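Local coordinates for protein epsin 1 (Danio rerio, PDB 5LP0) that probably binds membranes rich in phosphatidylinositol 4,5-bisphosphate through its ENTH domain, bends them and so helps clathrin-coated pits form during receptor-mediated endocytosis, at residues K11-A15 with L27-I31; I31-Y36 with Y71-S77; V48-L52 with A65-M69; D54-W59 with D96-I100; I88-Q92 with L118-K123. Where two conformers were deposited one is given. Residues are numbered along the deposited sequence.

Contact 1: K11-A15 with L27-I31; sequences KVREA and LMSEI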
# COMPACT_ATOMS: atom_id res chain seq x y z
N LYS A 11 -7.78 -1.70 10.06
CA LYS A 11 -7.06 -2.78 9.40
C LYS A 11 -5.87 -2.23 8.60
O LYS A 11 -4.78 -2.81 8.60
CB LYS A 11 -8.01 -3.57 8.49
CG LYS A 11 -8.92 -4.50 9.27
CD LYS A 11 -9.92 -5.21 8.37
CE LYS A 11 -10.82 -6.17 9.14
NZ LYS A 11 -10.03 -7.22 9.87
N VAL A 12 -6.07 -1.13 7.89
CA VAL A 12 -4.96 -0.50 7.18
C VAL A 12 -3.84 -0.06 8.14
O VAL A 12 -2.65 -0.30 7.88
CB VAL A 12 -5.44 0.71 6.37
CG1 VAL A 12 -4.25 1.45 5.80
CG2 VAL A 12 -6.39 0.29 5.27
N ARG A 13 -4.22 0.53 9.27
CA ARG A 13 -3.22 0.97 10.25
C ARG A 13 -2.39 -0.22 10.73
O ARG A 13 -1.17 -0.15 10.81
CB ARG A 13 -3.87 1.66 11.45
CG ARG A 13 -4.34 3.04 11.16
CD ARG A 13 -5.17 3.61 12.31
NE ARG A 13 -5.56 4.98 12.01
CZ ARG A 13 -4.81 6.05 12.24
NH1 ARG A 13 -3.61 5.92 12.80
NH2 ARG A 13 -5.26 7.26 11.92
N GLU A 14 -3.07 -1.32 11.03
CA GLU A 14 -2.40 -2.51 11.50
C GLU A 14 -1.44 -3.04 10.44
O GLU A 14 -0.33 -3.43 10.76
CB GLU A 14 -3.44 -3.58 11.83
CG GLU A 14 -2.82 -4.90 12.21
CD GLU A 14 -2.10 -4.84 13.53
OE1 GLU A 14 -2.57 -4.09 14.43
OE2 GLU A 14 -1.04 -5.51 13.68
N ALA A 15 -1.88 -3.03 9.19
CA ALA A 15 -1.10 -3.54 8.08
C ALA A 15 0.13 -2.68 7.80
O ALA A 15 1.06 -3.12 7.14
CB ALA A 15 -1.97 -3.65 6.81
N LEU A 27 -4.50 -10.46 6.30
CA LEU A 27 -5.03 -9.14 6.59
C LEU A 27 -5.13 -8.38 5.28
O LEU A 27 -6.15 -7.72 5.00
CB LEU A 27 -4.15 -8.39 7.59
CG LEU A 27 -4.57 -6.97 7.95
CD1 LEU A 27 -6.02 -6.91 8.40
CD2 LEU A 27 -3.66 -6.41 9.06
N MET A 28 -4.10 -8.49 4.46
CA MET A 28 -4.10 -7.78 3.19
C MET A 28 -5.27 -8.30 2.35
O MET A 28 -5.93 -7.53 1.68
CB MET A 28 -2.76 -7.87 2.44
CG MET A 28 -1.61 -6.98 3.05
SD MET A 28 -0.16 -6.75 1.97
CE MET A 28 0.44 -8.43 1.97
N SER A 29 -5.56 -9.60 2.41
CA SER A 29 -6.68 -10.14 1.64
C SER A 29 -8.01 -9.56 2.12
O SER A 29 -8.87 -9.25 1.31
CB SER A 29 -6.70 -11.66 1.72
OG SER A 29 -7.77 -12.19 0.95
N GLU A 30 -8.17 -9.43 3.42
CA GLU A 30 -9.37 -8.80 3.97
C GLU A 30 -9.55 -7.37 3.44
O GLU A 30 -10.65 -6.97 3.04
CB GLU A 30 -9.33 -8.80 5.50
CG GLU A 30 -9.39 -10.17 6.12
CD GLU A 30 -9.05 -10.17 7.60
OE1 GLU A 30 -9.21 -9.13 8.26
OE2 GLU A 30 -8.60 -11.22 8.11
N ILE A 31 -8.47 -6.60 3.45
CA ILE A 31 -8.50 -5.22 2.96
C ILE A 31 -8.85 -5.21 1.46
O ILE A 31 -9.66 -4.41 1.02
CB ILE A 31 -7.17 -4.48 3.26
CG1 ILE A 31 -6.93 -4.44 4.79
CG2 ILE A 31 -7.21 -3.07 2.71
CD1 ILE A 31 -5.53 -4.02 5.17

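Contact 2: I31-Y36 with Y71-S77; sequences IADLTY and YLIKTGS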
# COMPACT_ATOMS: atom_id res chain seq x y z
N ILE A 31 -8.47 -6.60 3.45
CA ILE A 31 -8.50 -5.22 2.96
C ILE A 31 -8.85 -5.21 1.46
O ILE A 31 -9.66 -4.41 1.02
CB ILE A 31 -7.17 -4.48 3.26
CG1 ILE A 31 -6.93 -4.44 4.79
CG2 ILE A 31 -7.21 -3.07 2.71
CD1 ILE A 31 -5.53 -4.02 5.17
N ALA A 32 -8.29 -6.16 0.69
CA ALA A 32 -8.59 -6.24 -0.73
C ALA A 32 -10.08 -6.48 -0.95
O ALA A 32 -10.68 -5.83 -1.79
CB ALA A 32 -7.78 -7.33 -1.40
N ASP A 33 -10.70 -7.41 -0.20
CA ASP A 33 -12.13 -7.61 -0.34
C ASP A 33 -12.91 -6.33 -0.02
O ASP A 33 -13.87 -6.00 -0.71
CB ASP A 33 -12.63 -8.73 0.58
CG ASP A 33 -12.27 -10.11 0.07
OD1 ASP A 33 -12.11 -10.28 -1.16
OD2 ASP A 33 -12.15 -11.02 0.92
N LEU A 34 -12.48 -5.61 1.02
CA LEU A 34 -13.15 -4.37 1.41
C LEU A 34 -13.04 -3.27 0.35
O LEU A 34 -13.86 -2.36 0.31
CB LEU A 34 -12.64 -3.86 2.77
CG LEU A 34 -13.13 -4.68 3.97
CD1 LEU A 34 -12.34 -4.32 5.21
CD2 LEU A 34 -14.62 -4.47 4.23
N THR A 35 -12.01 -3.31 -0.50
CA THR A 35 -11.94 -2.29 -1.56
C THR A 35 -13.09 -2.33 -2.57
O THR A 35 -13.28 -1.35 -3.30
CB THR A 35 -10.61 -2.30 -2.36
OG1 THR A 35 -10.48 -3.51 -3.11
CG2 THR A 35 -9.40 -2.10 -1.41
N TYR A 36 -13.84 -3.43 -2.61
CA TYR A 36 -15.05 -3.50 -3.43
C TYR A 36 -16.25 -2.87 -2.75
O TYR A 36 -17.31 -2.80 -3.34
CB TYR A 36 -15.37 -4.95 -3.80
CG TYR A 36 -14.35 -5.59 -4.69
CD1 TYR A 36 -13.26 -6.27 -4.17
CD2 TYR A 36 -14.49 -5.51 -6.06
CE1 TYR A 36 -12.33 -6.87 -5.01
CE2 TYR A 36 -13.58 -6.10 -6.90
CZ TYR A 36 -12.53 -6.77 -6.38
OH TYR A 36 -11.67 -7.32 -7.28
N TYR A 71 -0.30 -4.74 -3.23
CA TYR A 71 -1.20 -5.88 -3.09
C TYR A 71 -2.63 -5.49 -3.50
O TYR A 71 -3.33 -6.26 -4.17
CB TYR A 71 -1.19 -6.37 -1.64
CG TYR A 71 -2.03 -7.60 -1.41
CD1 TYR A 71 -1.48 -8.85 -1.50
CD2 TYR A 71 -3.38 -7.50 -1.11
CE1 TYR A 71 -2.23 -9.98 -1.28
CE2 TYR A 71 -4.16 -8.63 -0.91
CZ TYR A 71 -3.57 -9.87 -1.00
OH TYR A 71 -4.32 -11.00 -0.80
N LEU A 72 -3.10 -4.31 -3.11
CA LEU A 72 -4.45 -3.87 -3.44
C LEU A 72 -4.61 -3.53 -4.92
O LEU A 72 -5.66 -3.78 -5.53
CB LEU A 72 -4.80 -2.66 -2.59
CG LEU A 72 -4.84 -2.85 -1.07
CD1 LEU A 72 -5.24 -1.53 -0.39
CD2 LEU A 72 -5.80 -3.98 -0.66
N ILE A 73 -3.58 -2.97 -5.53
CA ILE A 73 -3.57 -2.72 -6.96
C ILE A 73 -3.76 -4.03 -7.73
O ILE A 73 -4.54 -4.08 -8.69
CB ILE A 73 -2.23 -2.07 -7.39
CG1 ILE A 73 -2.20 -0.58 -6.99
CG2 ILE A 73 -1.97 -2.23 -8.88
CD1 ILE A 73 -0.78 -0.00 -6.89
N LYS A 74 -3.10 -5.08 -7.29
CA LYS A 74 -3.11 -6.36 -8.00
C LYS A 74 -4.28 -7.26 -7.63
O LYS A 74 -4.72 -8.09 -8.43
CB LYS A 74 -1.81 -7.11 -7.73
CG LYS A 74 -0.57 -6.45 -8.30
CD LYS A 74 0.67 -7.24 -7.93
CE LYS A 74 1.89 -6.56 -8.49
NZ LYS A 74 3.14 -7.35 -8.21
N THR A 75 -4.82 -7.10 -6.42
CA THR A 75 -5.74 -8.08 -5.85
C THR A 75 -7.13 -7.51 -5.51
O THR A 75 -8.10 -8.27 -5.33
CB THR A 75 -5.15 -8.67 -4.55
OG1 THR A 75 -3.72 -8.81 -4.69
CG2 THR A 75 -5.75 -10.00 -4.27
N GLY A 76 -7.22 -6.18 -5.41
CA GLY A 76 -8.43 -5.51 -5.00
C GLY A 76 -9.24 -5.01 -6.19
O GLY A 76 -8.99 -5.39 -7.34
N SER A 77 -10.22 -4.17 -5.91
CA SER A 77 -11.00 -3.50 -6.95
C SER A 77 -10.10 -2.75 -7.93
O SER A 77 -9.07 -2.19 -7.54
CB SER A 77 -11.97 -2.51 -6.30
OG SER A 77 -12.56 -1.67 -7.27

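Contact 3: V48-L52 with A65-M69; sequences VWKRL and AMTLM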
# COMPACT_ATOMS: atom_id res chain seq x y z
N VAL A 48 -4.16 4.77 3.51
CA VAL A 48 -2.94 4.36 2.82
C VAL A 48 -2.16 5.59 2.38
O VAL A 48 -0.93 5.65 2.57
CB VAL A 48 -3.24 3.41 1.63
CG1 VAL A 48 -1.94 3.09 0.89
CG2 VAL A 48 -3.87 2.09 2.10
N TRP A 49 -2.81 6.57 1.78
CA TRP A 49 -2.13 7.81 1.36
C TRP A 49 -1.53 8.55 2.55
O TRP A 49 -0.42 9.10 2.43
CB TRP A 49 -3.06 8.73 0.56
CG TRP A 49 -3.54 8.18 -0.77
CD1 TRP A 49 -4.84 7.97 -1.14
CD2 TRP A 49 -2.73 7.78 -1.89
NE1 TRP A 49 -4.88 7.46 -2.41
CE2 TRP A 49 -3.61 7.33 -2.90
CE3 TRP A 49 -1.36 7.77 -2.15
CZ2 TRP A 49 -3.16 6.85 -4.14
CZ3 TRP A 49 -0.90 7.30 -3.37
CH2 TRP A 49 -1.81 6.85 -4.36
N LYS A 50 -2.20 8.52 3.70
CA LYS A 50 -1.64 9.12 4.89
C LYS A 50 -0.35 8.42 5.30
O LYS A 50 0.66 9.07 5.57
CB LYS A 50 -2.63 9.07 6.04
CG LYS A 50 -3.77 10.08 5.92
CD LYS A 50 -4.75 9.99 7.09
CE LYS A 50 -5.95 10.94 6.92
NZ LYS A 50 -6.97 10.70 7.98
N ARG A 51 -0.34 7.09 5.31
CA ARG A 51 0.84 6.35 5.72
C ARG A 51 1.97 6.57 4.71
O ARG A 51 3.13 6.66 5.09
CB ARG A 51 0.51 4.86 5.88
CG ARG A 51 -0.37 4.57 7.14
CD ARG A 51 0.54 4.53 8.37
NE ARG A 51 -0.04 4.86 9.69
CZ ARG A 51 -0.27 3.99 10.67
NH1 ARG A 51 -0.10 2.69 10.47
NH2 ARG A 51 -0.73 4.40 11.84
N LEU A 52 1.63 6.73 3.44
CA LEU A 52 2.60 7.00 2.39
C LEU A 52 3.22 8.40 2.48
O LEU A 52 4.20 8.68 1.79
CB LEU A 52 1.95 6.83 1.00
CG LEU A 52 1.68 5.39 0.56
CD1 LEU A 52 0.85 5.39 -0.71
CD2 LEU A 52 2.96 4.57 0.33
N ALA A 65 3.05 0.61 3.62
CA ALA A 65 1.93 1.14 2.85
C ALA A 65 2.14 0.88 1.37
O ALA A 65 1.16 0.62 0.66
CB ALA A 65 1.71 2.62 3.12
N MET A 66 3.39 0.85 0.91
CA MET A 66 3.61 0.58 -0.52
C MET A 66 3.40 -0.91 -0.78
O MET A 66 2.83 -1.29 -1.81
CB MET A 66 5.00 0.99 -1.00
CG MET A 66 5.15 2.48 -1.25
SD MET A 66 6.68 2.90 -2.10
CE MET A 66 7.78 2.66 -0.71
N THR A 67 3.81 -1.77 0.15
CA THR A 67 3.54 -3.20 0.03
C THR A 67 2.04 -3.44 -0.01
O THR A 67 1.54 -4.17 -0.86
CB THR A 67 4.17 -3.95 1.16
OG1 THR A 67 5.59 -3.75 1.08
CG2 THR A 67 3.86 -5.44 1.06
N LEU A 68 1.30 -2.78 0.88
CA LEU A 68 -0.14 -2.91 0.89
C LEU A 68 -0.75 -2.35 -0.40
O LEU A 68 -1.60 -3.00 -1.03
CB LEU A 68 -0.73 -2.24 2.12
CG LEU A 68 -2.26 -2.21 2.14
CD1 LEU A 68 -2.82 -3.63 2.19
CD2 LEU A 68 -2.75 -1.41 3.33
N MET A 69 -0.33 -1.17 -0.83
CA MET A 69 -0.90 -0.58 -2.03
C MET A 69 -0.64 -1.49 -3.22
O MET A 69 -1.55 -1.71 -4.03
CB MET A 69 -0.35 0.82 -2.29
CG MET A 69 -1.16 1.55 -3.36
SD MET A 69 -2.87 1.96 -2.81
CE MET A 69 -2.65 3.66 -2.32

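Contact 4: D54-W59 with D96-I100; sequences DHGKNW and DFQYI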
# COMPACT_ATOMS: atom_id res chain seq x y z
N ASP A 54 4.07 9.80 5.59
CA ASP A 54 4.88 9.87 6.81
C ASP A 54 6.37 9.95 6.47
O ASP A 54 6.77 9.79 5.31
CB ASP A 54 4.56 8.68 7.72
CG ASP A 54 3.24 8.86 8.47
OD1 ASP A 54 2.73 7.85 9.00
OD2 ASP A 54 2.74 10.00 8.55
N HIS A 55 7.21 10.19 7.49
CA HIS A 55 8.61 10.45 7.27
C HIS A 55 9.43 9.96 8.44
O HIS A 55 8.92 9.60 9.50
CB HIS A 55 8.84 11.95 7.12
CG HIS A 55 8.06 12.57 6.00
ND1 HIS A 55 8.50 12.57 4.70
CD2 HIS A 55 6.86 13.20 5.99
CE1 HIS A 55 7.60 13.17 3.93
NE2 HIS A 55 6.60 13.56 4.69
N GLY A 56 10.75 10.02 8.24
CA GLY A 56 11.74 9.86 9.30
C GLY A 56 11.65 8.52 10.00
O GLY A 56 11.65 7.48 9.35
N LYS A 57 11.53 8.57 11.32
CA LYS A 57 11.44 7.38 12.15
C LYS A 57 10.19 6.55 11.84
O LYS A 57 10.09 5.39 12.25
CB LYS A 57 11.47 7.76 13.64
CG LYS A 57 10.22 8.48 14.13
CD LYS A 57 10.36 8.88 15.58
CE LYS A 57 9.21 9.76 16.02
NZ LYS A 57 9.39 10.20 17.44
N ASN A 58 9.25 7.15 11.12
CA ASN A 58 8.04 6.44 10.69
C ASN A 58 8.16 5.91 9.27
O ASN A 58 7.16 5.59 8.63
CB ASN A 58 6.82 7.35 10.80
CG ASN A 58 6.41 7.58 12.23
OD1 ASN A 58 6.28 6.65 13.03
ND2 ASN A 58 6.22 8.84 12.57
N TRP A 59 9.38 5.78 8.77
CA TRP A 59 9.63 5.28 7.41
C TRP A 59 8.95 3.95 7.10
O TRP A 59 8.53 3.70 5.95
CB TRP A 59 11.12 5.16 7.14
CG TRP A 59 11.76 4.04 7.90
CD1 TRP A 59 12.34 4.11 9.14
CD2 TRP A 59 11.92 2.69 7.46
NE1 TRP A 59 12.81 2.88 9.50
CE2 TRP A 59 12.58 1.99 8.49
CE3 TRP A 59 11.56 2.00 6.29
CZ2 TRP A 59 12.89 0.64 8.39
CZ3 TRP A 59 11.86 0.65 6.20
CH2 TRP A 59 12.53 -0.01 7.24
N ASP A 96 12.42 9.79 -3.92
CA ASP A 96 13.32 10.77 -3.29
C ASP A 96 13.38 10.68 -1.78
O ASP A 96 14.04 11.50 -1.14
CB ASP A 96 12.90 12.21 -3.65
CG ASP A 96 12.76 12.42 -5.14
OD1 ASP A 96 13.66 12.00 -5.89
OD2 ASP A 96 11.74 13.01 -5.56
N PHE A 97 12.69 9.71 -1.20
CA PHE A 97 12.57 9.60 0.25
C PHE A 97 13.93 9.35 0.89
O PHE A 97 14.67 8.50 0.44
CB PHE A 97 11.61 8.46 0.59
CG PHE A 97 11.32 8.31 2.06
CD1 PHE A 97 10.18 8.87 2.61
CD2 PHE A 97 12.17 7.59 2.88
CE1 PHE A 97 9.90 8.71 3.94
CE2 PHE A 97 11.87 7.44 4.23
CZ PHE A 97 10.73 8.02 4.75
N GLN A 98 14.22 10.10 1.96
CA GLN A 98 15.49 9.97 2.69
C GLN A 98 15.24 9.59 4.14
O GLN A 98 14.41 10.19 4.81
CB GLN A 98 16.26 11.30 2.72
CG GLN A 98 16.51 11.96 1.38
CD GLN A 98 17.38 11.13 0.46
OE1 GLN A 98 18.47 10.71 0.84
NE2 GLN A 98 16.90 10.89 -0.75
N TYR A 99 16.00 8.62 4.63
CA TYR A 99 16.12 8.42 6.08
C TYR A 99 17.33 7.61 6.47
O TYR A 99 17.47 6.46 6.05
CB TYR A 99 14.86 7.78 6.68
CG TYR A 99 14.93 7.70 8.19
CD1 TYR A 99 15.02 8.86 8.96
CD2 TYR A 99 14.91 6.48 8.85
CE1 TYR A 99 15.07 8.81 10.34
CE2 TYR A 99 15.00 6.42 10.25
CZ TYR A 99 15.05 7.58 10.98
OH TYR A 99 15.12 7.52 12.35
N ILE A 100 18.18 8.23 7.29
CA ILE A 100 19.31 7.57 7.93
C ILE A 100 18.91 7.35 9.38
O ILE A 100 18.54 8.31 10.06
CB ILE A 100 20.58 8.47 7.88
CG1 ILE A 100 20.90 8.83 6.43
CG2 ILE A 100 21.79 7.79 8.57
CD1 ILE A 100 21.06 7.64 5.53
O HOH W 1 11.96 11.23 5.76

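Contact 5: I88-Q92 with L118-K123; sequences IYAVQ and LVTLLK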
# COMPACT_ATOMS: atom_id res chain seq x y z
N ILE A 88 -0.45 9.64 -8.92
CA ILE A 88 0.86 9.03 -9.13
C ILE A 88 2.00 9.83 -8.48
O ILE A 88 3.01 9.24 -8.08
CB ILE A 88 1.15 8.78 -10.62
CG1 ILE A 88 2.37 7.89 -10.78
CG2 ILE A 88 1.36 10.08 -11.38
CD1 ILE A 88 2.16 6.51 -10.22
N TYR A 89 1.86 11.15 -8.38
CA TYR A 89 2.91 11.97 -7.78
C TYR A 89 3.20 11.54 -6.35
O TYR A 89 4.33 11.62 -5.90
CB TYR A 89 2.53 13.47 -7.80
CG TYR A 89 2.17 14.05 -9.14
CD1 TYR A 89 2.89 13.74 -10.28
CD2 TYR A 89 1.14 14.98 -9.26
CE1 TYR A 89 2.55 14.29 -11.52
CE2 TYR A 89 0.80 15.54 -10.49
CZ TYR A 89 1.51 15.20 -11.61
OH TYR A 89 1.18 15.75 -12.83
N ALA A 90 2.17 11.11 -5.62
CA ALA A 90 2.30 10.66 -4.24
C ALA A 90 3.14 9.38 -4.13
O ALA A 90 3.70 9.09 -3.08
CB ALA A 90 0.93 10.44 -3.61
N VAL A 91 3.24 8.62 -5.22
CA VAL A 91 4.17 7.49 -5.25
C VAL A 91 5.55 7.93 -5.79
O VAL A 91 6.58 7.60 -5.21
CB VAL A 91 3.61 6.34 -6.10
CG1 VAL A 91 4.54 5.12 -6.01
CG2 VAL A 91 2.22 5.98 -5.65
N GLN A 92 5.56 8.72 -6.85
CA GLN A 92 6.82 9.18 -7.46
C GLN A 92 7.71 9.93 -6.47
O GLN A 92 8.92 9.78 -6.49
CB GLN A 92 6.53 10.08 -8.67
CG GLN A 92 6.01 9.32 -9.85
CD GLN A 92 5.60 10.22 -10.99
OE1 GLN A 92 5.38 11.42 -10.80
NE2 GLN A 92 5.48 9.65 -12.18
N LEU A 118 7.05 0.35 -7.99
CA LEU A 118 5.62 0.55 -7.98
C LEU A 118 5.22 1.53 -9.07
O LEU A 118 4.19 1.38 -9.70
CB LEU A 118 5.15 1.00 -6.59
CG LEU A 118 3.67 1.24 -6.32
CD1 LEU A 118 2.89 0.02 -6.73
CD2 LEU A 118 3.41 1.57 -4.86
N VAL A 119 6.05 2.53 -9.32
CA VAL A 119 5.76 3.51 -10.36
C VAL A 119 5.81 2.83 -11.73
O VAL A 119 4.92 3.06 -12.55
CB VAL A 119 6.76 4.69 -10.33
CG1 VAL A 119 6.61 5.53 -11.58
CG2 VAL A 119 6.54 5.55 -9.08
N THR A 120 6.83 2.01 -12.01
CA THR A 120 6.88 1.34 -13.32
C THR A 120 5.69 0.41 -13.54
O THR A 120 5.13 0.35 -14.65
CB THR A 120 8.21 0.59 -13.60
OG1 THR A 120 8.30 -0.56 -12.77
CG2 THR A 120 9.40 1.48 -13.38
N LEU A 121 5.27 -0.29 -12.49
CA LEU A 121 4.07 -1.11 -12.58
C LEU A 121 2.83 -0.28 -12.93
O LEU A 121 2.07 -0.63 -13.83
CB LEU A 121 3.83 -1.82 -11.26
CG LEU A 121 2.48 -2.54 -11.17
CD1 LEU A 121 2.34 -3.60 -12.26
CD2 LEU A 121 2.39 -3.12 -9.80
N LEU A 122 2.60 0.80 -12.18
CA LEU A 122 1.40 1.61 -12.37
C LEU A 122 1.31 2.25 -13.76
O LEU A 122 0.22 2.46 -14.28
CB LEU A 122 1.31 2.70 -11.29
CG LEU A 122 0.81 2.20 -9.94
CD1 LEU A 122 1.07 3.21 -8.85
CD2 LEU A 122 -0.67 1.86 -10.05
N LYS A 123 2.46 2.52 -14.37
CA LYS A 123 2.48 3.15 -15.68
C LYS A 123 2.23 2.18 -16.84
O LYS A 123 2.11 2.61 -17.98
CB LYS A 123 3.80 3.92 -15.88
CG LYS A 123 3.94 5.15 -14.97
CD LYS A 123 5.27 5.87 -15.19
CE LYS A 123 5.39 7.14 -14.35
NZ LYS A 123 6.76 7.75 -14.47

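Contact 1: K11-A15 with L27-I31
This is helix-on-helix packing near the N-terminus of the ENTH domain, where the end of helix 8-15 lies against helix 25-34. The short segments run roughly antiparallel, at 147° between their N-to-C directions with axes 10.0 Å apart, so K11 comes level with I31 and A15 with L27, each pair 7.0 Å between CA atoms. The small A15 makes room for both branched neighbours, its CB 3.9 Å from L27 CD2 and from I31 CD1. L27 reaches over the last turn of the first helix: its CD2 is 3.6 Å from E14 CG and 3.8 Å from K11 O. I31 CD1 lies 3.7 Å from that same carbonyl oxygen, and V12 adds a looser apolar contact, CG2 to I31 CG2 at 4.3 Å. On the solvent side, K11 stretches along L27 and closes a salt bridge, K11 NZ to E30 OE1 at 2.6 Å. V12 also packs on I44, M47 and V48 of helix 38-51. R13 points away from L27-I31, pairs with E9 and probably binds the phosphoinositide headgroup. Antiparallel packing of successive helices is typical of the all-helical ENTH fold; here helix 8-15 brings R13 to that probable site.

Contact 2: I31-Y36 with Y71-S77
Two helix ends meet here: the last turn of helix 25-34 approaches G76, just past the second helix, with A32 CA 4.3 Å from G76 CA; farther on, Y36 CA is 5.4 Å from S77 CA. Helix 59-75 finishes at T75, G76 leaves helical angles, and S77 is the N-cap of the next helix, its OG accepting from R79 N. At G76 a CB would clash with T35 OG1, so the missing side chain is what lets the T35 hydroxyl in, 3.4 Å from G76 CA. That hydroxyl links the two turns: T35 OG1 donates to A32 O at 2.7 Å, one turn back, and accepts from S77 N at 2.9 Å in a nearly straight bond. In the all-helical ENTH fold, this joins the end of helix 25-34 to the corner between helices 59-75 and 78-86. The Y36 ring lies over the corner, with S77 CB over its face in a CH-pi contact, 4.0 Å from the ring centroid; R132 of helix 125-139 bonds to G76 O and weakly to Y36 OH. Deeper in, L72 CD2 fills the space beside I31 CG2 (3.8 Å), A32 CB (4.0 Å) and T35 CG2 (4.1 Å). A32 CB also meets the edge of the Y71 ring at CE2, 3.9 Å away, while T75 OG1 turns back to Y71 O at 2.6 Å.

Contact 3: V48-L52 with A65-M69
The striking feature is a methionine methyl laid on a tryptophan: M69 CE sits 3.8 Å from the centroid of the W49 six-membered ring, 13° off its normal, a CH-pi contact. The sulfur follows obliquely, SD 5.4 Å from the same centroid, making this a Met-aromatic pair in the core of the helical ENTH fold, between helices 38-51 and 59-75. The same methyl presses on V48, with M69 CE 3.3 Å from V48 CG1. V48 and A65 are the closest backbone pair, 5.8 Å between CA atoms, helped by the small A65, whose CB lies 3.8 Å from R51 CB. V48 CG2 packs on L68 CD2 at 3.9 Å. R51 begins toward the partner helix, but its guanidinium leads away to T16 and weakly to R13 O, at the probable phosphoinositide site; the W49 indole nitrogen bonds to Q83. At the far end L52 fits between two residues, its CD2 3.6 Å from A65 CB and 3.4 Å from M66 CG.

Contact 4: D54-W59 with D96-I100
F97 is the first residue of D96-I100 to reach the loop D54-W59. Its ring slots in beneath the turn, with CE1 3.6 Å from D54 O, which lies at the ring edge, and CZ 3.7 Å from W59 CB and 4.0 Å from G56 N. Next, Q98 turns its side chain back, NE2 bonding to D96 O at 3.0 Å, and offers its carbonyl instead: a water donates to Q98 O at 2.8 Å and accepts from G56 N at 3.0 Å. Y99 follows and lies flat against the turn. Its CD1 is 3.4 Å from G56 CA, while G56 O and K57 N sit over one ring face, K57 N 3.7 Å from Y99 CZ. G56, at positive phi, presents its CA and carbonyl to the ring. Beyond it, W59 CD1 lies 3.5 Å from Y99 CD2, the rings roughly parallel at 27° but slid apart. The contact thus ties together the loops that precede helices 59-75 and 108-122. Close by, D54 OD1 bonds to H61, which probably binds the phosphoinositide. F97 and Y99 pack on the turn by van der Waals contact, and the polar link between the two backbones is carried by the water.

Contact 5: I88-Q92 with L118-K123
V91 overlaps the ridge formed by L118, V119 and L122, its CG1 lying 3.7 Å from V119 CG2 and 3.9 Å from L118 CD2, and its CG2 4.4 Å from L122 CD1. Here the short helix 89-92 packs on the C-terminal end of helix 108-122, part of the superhelical, solenoid-like array of alpha helices of the ENTH domain. The facing residues of the longer helix are one turn apart, L118 with L122 and V119 with K123, so they form one continuous strip. I88 extends the apolar patch toward the end of that helix, meeting L122 through the tips of both side chains. Backbone bonds from V91 N and Q92 N to I88 O, both 2.9 Å, hold the short turn that sets I88 and V91 toward this strip, with Q92 flanking it. The nearest backbone pair is Q92 and V119, 6.5 Å between CA atoms; I88, V91, V119 and L122 fill the space between the helices. Behind the strip, L118 and L122 touch I73 of helix 59-75, while V91 also rests on W49 of helix 38-51. At the more open border K123 extends alongside Q92, whose aliphatic part still belongs to the packing, with Q92 CG 3.9 Å from V119 CG2.

In the fold
Contacts 1 and 2 share I31 and use successive turns of helix 25-34, their centres about 10 Å apart. Contacts 2 and 3 both draw on helix 59-75 and meet where I31 CD1 lies 4.0 Å from L68 CD1. Contact 3 sits most centrally and touches contact 5 through W49 CZ3 and A90 CB, 3.6 Å apart; I73 CD1, 3.7 Å from L122 CD2, joins contacts 2 and 5. Contact 4 is peripheral, its centre about 13 Å from that of contact 3 and 26 Å from that of contact 2, touching neither. The probable phosphoinositide site gathers R13 from contact 1, R51 from contact 3, and H61 and N18, bonded to D54 and N58 of contact 4.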